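Local structure of glutamate racemase (Escherichia coli, 2JFN) at residues D46-Y51 with D250-F255; A66-R71 with T97-A102; D108-G113 with H241-A246. The protein is an alpha/beta protein of the Asp/Glu/hydantoin racemase family that holds glutamic acid and UDP-N-acetylmuramoyl-L-alanine in separate pockets. One frame throughout, in Å; residues are numbered along the deposited sequence.

From the N terminus, residues 46-51 open the widest loop, which contact 1 closes only at 250-255 by joining strands 48-53 and 253-256 of the mixed sheet. Contacts 2 and 3 nest inside it and lie in series. Contact 2 closes a short loop of 25 intervening residues and packs helix 65-82 against helix 93-106. Contact 3 opens a few residues later at 108-113 and closes at 241-246, on the run into strand 247-248, shortly before contact 1 closes. Contacts 1 and 3 reach the same sheet, contact 3 through strand 111-112. Contacts 2 and 3 touch, with Leu100 CD2 3.8 Å from Gly113 CA, whereas contacts 1 and 2 stay about 9 Å apart at their nearest atoms.

Contact 1 of 3, residues D46-Y51 with D250-F255; sequences DLHYIY and DANIAF
Tyr49 and Tyr51 exchange backbone hydrogen bonds with Ile253 and Phe255 in a parallel ladder. Ile253 N donates to Tyr49 O (3.1 Å), Tyr51 N to Ile253 O (2.9 Å), and Phe255 N to Tyr51 O at a short 2.6 Å. The strand axes run 4.7 Å apart and diverge by 20°.

Ahead of this ladder a side chain replaces the backbone acceptor: Asn252 OD1 takes Tyr49 N at 2.9 Å, the donor standing 44° out of the carbonyl plane. Asn252 CG lies beside its own backbone N (chi1 -59°), and its ND2 is held by Gly274 O and by water 1, which also bonds Leu47 O. Water 2 links His48 NE2 to Ala251 O, while His48 ND1 is bonded to Thr23 OG1.

On the face shared by Ile50 and Ile253, Ile50 CG2 meets Phe255 CD1 at 3.5 Å, and Ile50 CG1 lies 4.1 Å from Ile253 CG2.

This parallel pairing is part of the mixed sheet of an alpha/beta domain: strand 48-53 is flanked by strand 21-28 and strand 253-256, with 277-280 beyond the latter. Tyr49 and Tyr51 pack on helix 33-43, and their hydroxyls bond Leu44 O and Gly30 O.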
loop_
_atom_site.group_PDB
_atom_site.type_symbol
_atom_site.label_atom_id
_atom_site.label_comp_id
_atom_site.label_asym_id
_atom_site.label_seq_id
_atom_site.Cartn_x
_atom_site.Cartn_y
_atom_site.Cartn_z
ATOM N N ASP A 46 -13.522 -7.338 13.109
ATOM C CA ASP A 46 -14.968 -7.165 12.960
ATOM C C ASP A 46 -15.463 -5.867 12.326
ATOM O O ASP A 46 -16.670 -5.648 12.251
ATOM C CB ASP A 46 -15.656 -7.339 14.322
ATOM C CG ASP A 46 -15.330 -8.670 14.972
ATOM O OD1 ASP A 46 -15.601 -9.721 14.348
ATOM O OD2 ASP A 46 -14.805 -8.665 16.111
ATOM N N LEU A 47 -14.554 -5.016 11.866
ATOM C CA LEU A 47 -14.956 -3.747 11.265
ATOM C C LEU A 47 -15.700 -3.930 9.951
ATOM O O LEU A 47 -15.700 -5.017 9.368
ATOM C CB LEU A 47 -13.725 -2.871 11.014
ATOM C CG LEU A 47 -12.778 -2.648 12.192
ATOM C CD1 LEU A 47 -11.641 -1.749 11.757
ATOM C CD2 LEU A 47 -13.536 -2.028 13.352
ATOM N N HIS A 48 -16.360 -2.867 9.501
ATOM C CA HIS A 48 -17.060 -2.890 8.220
ATOM C C HIS A 48 -16.031 -2.324 7.253
ATOM O O HIS A 48 -15.850 -1.106 7.171
ATOM C CB HIS A 48 -18.287 -1.977 8.216
ATOM C CG HIS A 48 -18.867 -1.761 6.849
ATOM N ND1 HIS A 48 -19.250 -0.519 6.387
ATOM C CD2 HIS A 48 -19.138 -2.633 5.847
ATOM C CE1 HIS A 48 -19.733 -0.635 5.162
ATOM N NE2 HIS A 48 -19.675 -1.908 4.812
ATOM N N TYR A 49 -15.351 -3.206 6.538
ATOM C CA TYR A 49 -14.321 -2.775 5.610
ATOM C C TYR A 49 -14.799 -2.509 4.190
ATOM O O TYR A 49 -15.654 -3.216 3.648
ATOM C CB TYR A 49 -13.187 -3.805 5.550
ATOM C CG TYR A 49 -12.347 -3.903 6.806
ATOM C CD1 TYR A 49 -12.566 -4.914 7.741
ATOM C CD2 TYR A 49 -11.312 -2.996 7.044
ATOM C CE1 TYR A 49 -11.765 -5.030 8.891
ATOM C CE2 TYR A 49 -10.510 -3.096 8.183
ATOM C CZ TYR A 49 -10.742 -4.118 9.101
ATOM O OH TYR A 49 -9.931 -4.222 10.215
ATOM N N ILE A 50 -14.231 -1.467 3.604
ATOM C CA ILE A 50 -14.510 -1.109 2.228
ATOM C C ILE A 50 -13.141 -1.042 1.576
ATOM O O ILE A 50 -12.263 -0.312 2.047
ATOM C CB ILE A 50 -15.152 0.284 2.101
ATOM C CG1 ILE A 50 -16.514 0.309 2.801
ATOM C CG2 ILE A 50 -15.303 0.648 0.623
ATOM C CD1 ILE A 50 -17.057 1.719 2.995
ATOM N N TYR A 51 -12.942 -1.822 0.522
ATOM C CA TYR A 51 -11.679 -1.788 -0.197
ATOM C C TYR A 51 -11.972 -1.139 -1.537
ATOM O O TYR A 51 -12.890 -1.553 -2.247
ATOM C CB TYR A 51 -11.114 -3.194 -0.426
ATOM C CG TYR A 51 -9.712 -3.166 -1.014
ATOM C CD1 TYR A 51 -9.490 -3.366 -2.378
ATOM C CD2 TYR A 51 -8.614 -2.864 -0.209
ATOM C CE1 TYR A 51 -8.201 -3.256 -2.925
ATOM C CE2 TYR A 51 -7.326 -2.756 -0.742
ATOM C CZ TYR A 51 -7.124 -2.947 -2.095
ATOM O OH TYR A 51 -5.845 -2.798 -2.605
ATOM N N ASP A 250 -23.653 -3.773 7.252
ATOM C CA ASP A 250 -23.487 -4.409 5.949
ATOM C C ASP A 250 -22.171 -5.176 5.910
ATOM O O ASP A 250 -21.246 -4.880 6.666
ATOM C CB ASP A 250 -23.504 -3.369 4.819
ATOM C CG ASP A 250 -24.873 -2.737 4.620
ATOM O OD1 ASP A 250 -25.851 -3.220 5.232
ATOM O OD2 ASP A 250 -24.977 -1.760 3.844
ATOM N N ALA A 251 -22.093 -6.165 5.026
ATOM C CA ALA A 251 -20.888 -6.973 4.888
ATOM C C ALA A 251 -19.797 -6.173 4.183
ATOM O O ALA A 251 -20.075 -5.148 3.563
ATOM C CB ALA A 251 -21.198 -8.235 4.100
ATOM N N ASN A 252 -18.558 -6.646 4.282
ATOM C CA ASN A 252 -17.432 -5.969 3.651
ATOM C C ASN A 252 -17.652 -5.905 2.148
ATOM O O ASN A 252 -18.190 -6.833 1.554
ATOM C CB ASN A 252 -16.122 -6.707 3.931
ATOM C CG ASN A 252 -15.823 -6.822 5.406
ATOM O OD1 ASN A 252 -16.190 -5.950 6.196
ATOM N ND2 ASN A 252 -15.137 -7.891 5.786
ATOM N N ILE A 253 -17.224 -4.813 1.532
ATOM C CA ILE A 253 -17.403 -4.666 0.094
ATOM C C ILE A 253 -16.171 -4.072 -0.594
ATOM O O ILE A 253 -15.423 -3.288 0.001
ATOM C CB ILE A 253 -18.641 -3.782 -0.196
ATOM C CG1 ILE A 253 -18.909 -3.710 -1.698
ATOM C CG2 ILE A 253 -18.427 -2.391 0.368
ATOM C CD1 ILE A 253 -20.129 -2.881 -2.040
ATOM N N ALA A 254 -15.953 -4.477 -1.843
ATOM C CA ALA A 254 -14.836 -3.973 -2.628
ATOM C C ALA A 254 -15.399 -3.132 -3.770
ATOM O O ALA A 254 -16.406 -3.501 -4.385
ATOM C CB ALA A 254 -14.005 -5.132 -3.186
ATOM N N PHE A 255 -14.758 -1.999 -4.032
ATOM C CA PHE A 255 -15.164 -1.097 -5.109
ATOM C C PHE A 255 -14.064 -0.949 -6.158
ATOM O O PHE A 255 -12.894 -0.746 -5.823
ATOM C CB PHE A 255 -15.447 0.313 -4.583
ATOM C CG PHE A 255 -16.748 0.461 -3.848
ATOM C CD1 PHE A 255 -16.769 1.014 -2.571
ATOM C CD2 PHE A 255 -17.950 0.090 -4.441
ATOM C CE1 PHE A 255 -17.967 1.200 -1.888
ATOM C CE2 PHE A 255 -19.163 0.271 -3.770
ATOM C CZ PHE A 255 -19.171 0.826 -2.487
HETATM O O HOH W 1 -14.936 -7.685 8.802
HETATM O O HOH W 2 -20.714 -2.663 2.487
#

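Contact 2 of 3, residues A66-R71 with T97-A102; sequences AFIVER and TVSLPA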
loop_
_atom_site.group_PDB
_atom_site.type_symbol
_atom_site.label_atom_id
_atom_site.label_comp_id
_atom_site.label_asym_id
_atom_site.label_seq_id
_atom_site.Cartn_x
_atom_site.Cartn_y
_atom_site.Cartn_z
ATOM N N ALA A 66 -0.459 16.402 -9.567
ATOM C CA ALA A 66 -1.689 17.197 -9.566
ATOM C C ALA A 66 -2.905 16.304 -9.855
ATOM O O ALA A 66 -3.977 16.472 -9.264
ATOM C CB ALA A 66 -1.599 18.308 -10.600
ATOM N N PHE A 67 -2.737 15.357 -10.772
ATOM C CA PHE A 67 -3.818 14.439 -11.105
ATOM C C PHE A 67 -4.108 13.532 -9.911
ATOM O O PHE A 67 -5.257 13.393 -9.494
ATOM C CB PHE A 67 -3.452 13.562 -12.309
ATOM C CG PHE A 67 -4.340 12.359 -12.460
ATOM C CD1 PHE A 67 -5.640 12.489 -12.946
ATOM C CD2 PHE A 67 -3.908 11.108 -12.031
ATOM C CE1 PHE A 67 -6.502 11.387 -12.997
ATOM C CE2 PHE A 67 -4.764 10.000 -12.078
ATOM C CZ PHE A 67 -6.062 10.145 -12.562
ATOM N N ILE A 68 -3.057 12.918 -9.372
ATOM C CA ILE A 68 -3.186 12.006 -8.239
ATOM C C ILE A 68 -3.970 12.589 -7.060
ATOM O O ILE A 68 -4.886 11.946 -6.539
ATOM C CB ILE A 68 -1.795 11.535 -7.733
ATOM C CG1 ILE A 68 -1.111 10.681 -8.808
ATOM C CG2 ILE A 68 -1.945 10.728 -6.444
ATOM C CD1 ILE A 68 0.218 10.079 -8.375
ATOM N N VAL A 69 -3.614 13.797 -6.632
ATOM C CA VAL A 69 -4.308 14.422 -5.510
ATOM C C VAL A 69 -5.802 14.555 -5.795
ATOM O O VAL A 69 -6.627 14.147 -4.976
ATOM C CB VAL A 69 -3.726 15.822 -5.193
ATOM C CG1 VAL A 69 -4.525 16.479 -4.070
ATOM C CG2 VAL A 69 -2.258 15.694 -4.793
ATOM N N GLU A 70 -6.142 15.109 -6.957
ATOM C CA GLU A 70 -7.540 15.301 -7.336
ATOM C C GLU A 70 -8.293 13.978 -7.437
ATOM O O GLU A 70 -9.447 13.866 -7.006
ATOM C CB GLU A 70 -7.648 16.029 -8.685
ATOM C CG GLU A 70 -7.148 17.479 -8.702
ATOM C CD GLU A 70 -7.860 18.374 -7.696
ATOM O OE1 GLU A 70 -9.096 18.244 -7.534
ATOM O OE2 GLU A 70 -7.184 19.219 -7.068
ATOM N N ARG A 71 -7.633 12.987 -8.020
ATOM C CA ARG A 71 -8.224 11.669 -8.210
ATOM C C ARG A 71 -8.532 10.969 -6.893
ATOM O O ARG A 71 -9.642 10.474 -6.701
ATOM C CB ARG A 71 -7.290 10.800 -9.058
ATOM C CG ARG A 71 -7.811 9.402 -9.362
ATOM C CD ARG A 71 -9.085 9.428 -10.202
ATOM N NE ARG A 71 -9.466 8.071 -10.599
ATOM C CZ ARG A 71 -10.597 7.755 -11.219
ATOM N NH1 ARG A 71 -11.483 8.698 -11.524
ATOM N NH2 ARG A 71 -10.848 6.489 -11.524
ATOM N N THR A 97 1.794 10.592 0.539
ATOM C CA THR A 97 2.446 11.886 0.673
ATOM C C THR A 97 1.663 13.054 0.077
ATOM O O THR A 97 1.093 13.879 0.806
ATOM C CB THR A 97 3.845 11.854 0.046
ATOM O OG1 THR A 97 3.737 11.673 -1.374
ATOM C CG2 THR A 97 4.643 10.700 0.630
ATOM N N VAL A 98 1.614 13.104 -1.248
ATOM C CA VAL A 98 0.941 14.186 -1.949
ATOM C C VAL A 98 -0.550 14.392 -1.675
ATOM O O VAL A 98 -1.053 15.503 -1.837
ATOM C CB VAL A 98 1.117 14.024 -3.470
ATOM C CG1 VAL A 98 2.604 13.960 -3.817
ATOM C CG2 VAL A 98 0.403 12.763 -3.941
ATOM N N SER A 99 -1.252 13.340 -1.255
ATOM C CA SER A 99 -2.698 13.427 -1.028
ATOM C C SER A 99 -3.206 13.705 0.387
ATOM O O SER A 99 -4.334 14.164 0.554
ATOM C CB SER A 99 -3.374 12.136 -1.520
ATOM O OG SER A 99 -3.151 11.926 -2.904
ATOM N N LEU A 100 -2.396 13.422 1.397
ATOM C CA LEU A 100 -2.824 13.611 2.781
ATOM C C LEU A 100 -3.342 15.007 3.169
ATOM O O LEU A 100 -4.415 15.130 3.757
ATOM C CB LEU A 100 -1.704 13.170 3.728
ATOM C CG LEU A 100 -1.333 11.683 3.660
ATOM C CD1 LEU A 100 -0.314 11.361 4.751
ATOM C CD2 LEU A 100 -2.583 10.819 3.849
ATOM N N PRO A 101 -2.592 16.072 2.857
ATOM C CA PRO A 101 -3.084 17.406 3.222
ATOM C C PRO A 101 -4.480 17.695 2.665
ATOM O O PRO A 101 -5.368 18.149 3.390
ATOM C CB PRO A 101 -2.026 18.334 2.630
ATOM C CG PRO A 101 -0.770 17.521 2.794
ATOM C CD PRO A 101 -1.218 16.144 2.332
ATOM N N ALA A 102 -4.665 17.423 1.377
ATOM C CA ALA A 102 -5.939 17.663 0.708
ATOM C C ALA A 102 -7.075 16.828 1.289
ATOM O O ALA A 102 -8.203 17.314 1.441
ATOM C CB ALA A 102 -5.799 17.392 -0.788
#
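Val69 and Ser99 bring their CA atoms to 4.9 Å where the axes of segments 66-71 and 97-102 pass 8.7 Å apart, crossing at -46°. Val69 buries more surface here than any other residue, and both of its branches touch the other helix. CG1, anti to the backbone N (chi1 177°), reaches Ala102 CB at 3.6 Å. CG2 lies against the backbone of the other helix, only 3.2 Å from Val98 O, and also meets Val98 CB at 4.0 Å. That close carbonyl belongs to a kinked turn: Pro101 has no N-H to give, and the N of Ala102 makes no bond to the turn before it.

Ile68 crosses Val98 at about a right angle, CG2 to CG2 at 4.0 Å. Ser99 OG lies alongside, against Val69 CA (3.8 Å) and Ile68 CG2. The hydroxyl lies beside its own backbone N (chi1 -60°) and makes a weak hydrogen bond to Ala95 O within its helix. The seam continues up helix 65-82, where Ser99 touches Val72 and Ala102 touches Val73.

Helix 65-82 is the crossover of a beta-alpha-beta unit between parallel strands 48-53 and 87-90, and helix 93-106 leads on to strand 111-112. The pair forms part of the helical covering of an alpha/beta fold, flanked by ligands: the Ile68 side chain is about 7 Å from the bound glutamic acid, and Leu100 touches UMA.

Contact 3 of 3, residues D108-G113 with H241-A246; sequences DFPVVG and HEAPDA. With UMA (uridine-5'-diphosphate-N-acetylmuramoyl-L-alanine), chain C.
Pro110 and Pro244 reach toward each other tip to tip, their CD atoms 3.9 Å apart, and this is the tight part of the contact. Pro110 CD also lies 3.7 Å from Ala243 CA, so the ring rests on the chain just ahead of Pro244. Beside it, Phe109 CB meets Pro244 CD at 3.9 Å. Phe109 CG stands between the backbone N and the carbonyl carbon (chi1 50°), and the ring packs on Val76 and Gln80 of helix 65-82.

In the fold, this apolar meeting places the entry to strand 111-112, which pairs parallel with strand 87-90, against the loop from helix 228-241 to strand 247-248. Leu238 of that helix touches both Pro110 and Val112. Asp245 is the centre of an inverse gamma turn closed by Ala246 N to Pro244 O at 2.7 Å; the turn leads into strand 247-248.

Toward solvent the packing thins. Exposed Glu242 comes up with an extended chain, yet its OE1 approaches Pro110 CB no closer than 4.1 Å, and at the other margin Pro244 CG is 4.0 Å from Asp108 O.

At its far end, segment 108-113 meets UMA from the end of strand 111-112. UMA N3 donates to Gly113 O over 2.9 Å, with an angle of 149° at the hydrogen, and Val112 CG1 lies 3.6 Å from UMA O4. Arg104, Lys119 and Val115 supply further hydrogen bonds to the ligand.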
loop_
_atom_site.group_PDB
_atom_site.type_symbol
_atom_site.label_atom_id
_atom_site.label_comp_id
_atom_site.label_asym_id
_atom_site.label_seq_id
_atom_site.Cartn_x
_atom_site.Cartn_y
_atom_site.Cartn_z
ATOM N N ASP A 108 -13.769 14.953 7.566
ATOM C CA ASP A 108 -13.790 15.063 9.015
ATOM C C ASP A 108 -13.693 13.729 9.721
ATOM O O ASP A 108 -14.350 13.477 10.733
ATOM C CB ASP A 108 -15.032 15.825 9.462
ATOM C CG ASP A 108 -14.972 17.276 9.064
ATOM O OD1 ASP A 108 -13.992 17.947 9.454
ATOM O OD2 ASP A 108 -15.886 17.744 8.356
ATOM N N PHE A 109 -12.874 12.860 9.154
ATOM C CA PHE A 109 -12.608 11.566 9.748
ATOM C C PHE A 109 -11.105 11.434 9.586
ATOM O O PHE A 109 -10.519 12.002 8.660
ATOM C CB PHE A 109 -13.381 10.434 9.048
ATOM C CG PHE A 109 -13.256 10.426 7.555
ATOM C CD1 PHE A 109 -12.072 10.027 6.937
ATOM C CD2 PHE A 109 -14.339 10.799 6.760
ATOM C CE1 PHE A 109 -11.970 10.000 5.545
ATOM C CE2 PHE A 109 -14.249 10.777 5.374
ATOM C CZ PHE A 109 -13.063 10.375 4.759
ATOM N N PRO A 110 -10.452 10.722 10.507
ATOM C CA PRO A 110 -9.000 10.581 10.390
ATOM C C PRO A 110 -8.557 9.862 9.120
ATOM O O PRO A 110 -9.231 8.956 8.632
ATOM C CB PRO A 110 -8.627 9.835 11.671
ATOM C CG PRO A 110 -9.838 9.008 11.943
ATOM C CD PRO A 110 -10.973 9.956 11.651
ATOM N N VAL A 111 -7.428 10.296 8.579
ATOM C CA VAL A 111 -6.878 9.694 7.373
ATOM C C VAL A 111 -5.481 9.184 7.694
ATOM O O VAL A 111 -4.657 9.916 8.237
ATOM C CB VAL A 111 -6.789 10.714 6.220
ATOM C CG1 VAL A 111 -6.228 10.041 4.965
ATOM C CG2 VAL A 111 -8.178 11.310 5.938
ATOM N N VAL A 112 -5.225 7.923 7.370
ATOM C CA VAL A 112 -3.920 7.328 7.621
ATOM C C VAL A 112 -3.137 7.266 6.322
ATOM O O VAL A 112 -3.682 6.916 5.272
ATOM C CB VAL A 112 -4.063 5.903 8.206
ATOM C CG1 VAL A 112 -2.695 5.254 8.376
ATOM C CG2 VAL A 112 -4.769 5.972 9.534
ATOM N N GLY A 113 -1.863 7.632 6.396
ATOM C CA GLY A 113 -1.016 7.604 5.222
ATOM C C GLY A 113 0.074 6.566 5.390
ATOM O O GLY A 113 0.185 5.937 6.445
ATOM N N HIS A 241 -9.286 7.265 19.531
ATOM C CA HIS A 241 -9.171 8.659 19.933
ATOM C C HIS A 241 -9.599 9.745 18.938
ATOM O O HIS A 241 -9.545 10.928 19.276
ATOM C CB HIS A 241 -7.725 8.924 20.375
ATOM C CG HIS A 241 -7.242 7.999 21.452
ATOM N ND1 HIS A 241 -5.942 8.005 21.910
ATOM C CD2 HIS A 241 -7.882 7.032 22.153
ATOM C CE1 HIS A 241 -5.800 7.080 22.843
ATOM N NE2 HIS A 241 -6.963 6.475 23.010
ATOM N N GLU A 242 -10.033 9.372 17.734
ATOM C CA GLU A 242 -10.414 10.392 16.755
ATOM C C GLU A 242 -11.566 10.103 15.796
ATOM O O GLU A 242 -12.237 11.028 15.343
ATOM C CB GLU A 242 -9.195 10.779 15.911
ATOM C CG GLU A 242 -8.135 11.565 16.651
ATOM C CD GLU A 242 -6.933 11.860 15.781
ATOM O OE1 GLU A 242 -7.124 12.230 14.598
ATOM O OE2 GLU A 242 -5.795 11.734 16.282
ATOM N N ALA A 243 -11.794 8.835 15.477
ATOM C CA ALA A 243 -12.842 8.469 14.529
ATOM C C ALA A 243 -14.273 8.774 14.963
ATOM O O ALA A 243 -14.672 8.482 16.092
ATOM C CB ALA A 243 -12.725 6.991 14.176
ATOM N N PRO A 244 -15.067 9.373 14.060
ATOM C CA PRO A 244 -16.461 9.694 14.377
ATOM C C PRO A 244 -17.266 8.397 14.381
ATOM O O PRO A 244 -16.825 7.389 13.826
ATOM C CB PRO A 244 -16.863 10.636 13.242
ATOM C CG PRO A 244 -16.040 10.124 12.082
ATOM C CD PRO A 244 -14.693 9.890 12.730
ATOM N N ASP A 245 -18.440 8.420 15.007
ATOM C CA ASP A 245 -19.298 7.240 15.094
ATOM C C ASP A 245 -19.958 6.877 13.761
ATOM O O ASP A 245 -21.177 6.989 13.614
ATOM C CB ASP A 245 -20.388 7.465 16.154
ATOM C CG ASP A 245 -21.174 6.202 16.461
ATOM O OD1 ASP A 245 -22.313 6.307 16.965
ATOM O OD2 ASP A 245 -20.652 5.097 16.212
ATOM N N ALA A 246 -19.157 6.437 12.794
ATOM C CA ALA A 246 -19.671 6.049 11.483
ATOM C C ALA A 246 -19.566 4.532 11.358
ATOM O O ALA A 246 -18.478 3.989 11.157
ATOM C CB ALA A 246 -18.862 6.729 10.380
HETATM N N1 UMA C . 3.825 4.076 9.360
HETATM C C2 UMA C . 3.118 4.808 8.279
HETATM N N3 UMA C . 1.948 5.444 8.662
HETATM C C4 UMA C . 1.400 5.450 9.954
HETATM C C5 UMA C . 2.176 4.680 11.013
HETATM C C6 UMA C . 3.317 4.049 10.668
HETATM O O2 UMA C . 3.511 4.859 7.123
HETATM O O4 UMA C . 0.354 6.047 10.164
HETATM C C1B UMA C . 5.098 3.377 8.960
HETATM C C2B UMA C . 6.270 4.342 8.964
HETATM O "O2'" UMA C . 7.208 4.150 7.833
HETATM C C3B UMA C . 6.968 4.211 10.277
HETATM C C4B UMA C . 6.745 2.728 10.501
HETATM O O4B UMA C . 5.513 2.391 9.874
HETATM O O3B UMA C . 8.331 4.617 9.984
HETATM C C5B UMA C . 6.628 2.324 11.917
HETATM O O5B UMA C . 5.763 3.172 12.584
HETATM P PA UMA C . 5.552 3.153 14.160
HETATM O O1A UMA C . 4.268 3.840 14.359
HETATM O O2A UMA C . 5.624 1.806 14.627
HETATM O O3A UMA C . 6.760 4.095 14.687
HETATM P PB UMA C . 7.811 5.047 13.956
HETATM O O1B UMA C . 8.684 4.317 13.061
HETATM O O2B UMA C . 8.424 5.893 14.984
HETATM O "O1'" UMA C . 6.778 6.034 13.147
HETATM C "C1'" UMA C . 6.474 7.395 13.457
HETATM C "C2'" UMA C . 5.016 7.704 13.238
HETATM N "N2'" UMA C . 4.145 6.894 14.110
HETATM C "C7'" UMA C . 3.429 7.439 15.107
HETATM O "O7'" UMA C . 3.324 8.655 15.245
HETATM C "C8'" UMA C . 2.714 6.521 16.076
HETATM C "C3'" UMA C . 4.695 7.479 11.751
HETATM O "O3'" UMA C . 3.306 7.855 11.459
HETATM C "C4'" UMA C . 5.640 8.301 10.843
HETATM O "O4'" UMA C . 5.362 8.062 9.478
HETATM C "C5'" UMA C . 7.099 7.954 11.156
HETATM O "O5'" UMA C . 7.336 8.185 12.596
HETATM C "C6'" UMA C . 8.104 8.813 10.410
HETATM O "O6'" UMA C . 7.845 10.188 10.648
HETATM C C18 UMA C . 2.615 9.087 11.787
HETATM C C19 UMA C . 2.583 10.077 10.670
HETATM O O18 UMA C . 2.555 11.275 10.891
HETATM C C20 UMA C . 1.259 8.724 12.426
HETATM N N4 UMA C . 2.584 9.541 9.438
HETATM C C21 UMA C . 2.408 10.281 8.181
HETATM C C22 UMA C . 1.173 11.230 8.143
HETATM O O19 UMA C . 0.177 10.901 8.826
HETATM O O20 UMA C . 1.228 12.281 7.454
HETATM C C23 UMA C . 2.322 9.288 7.016
#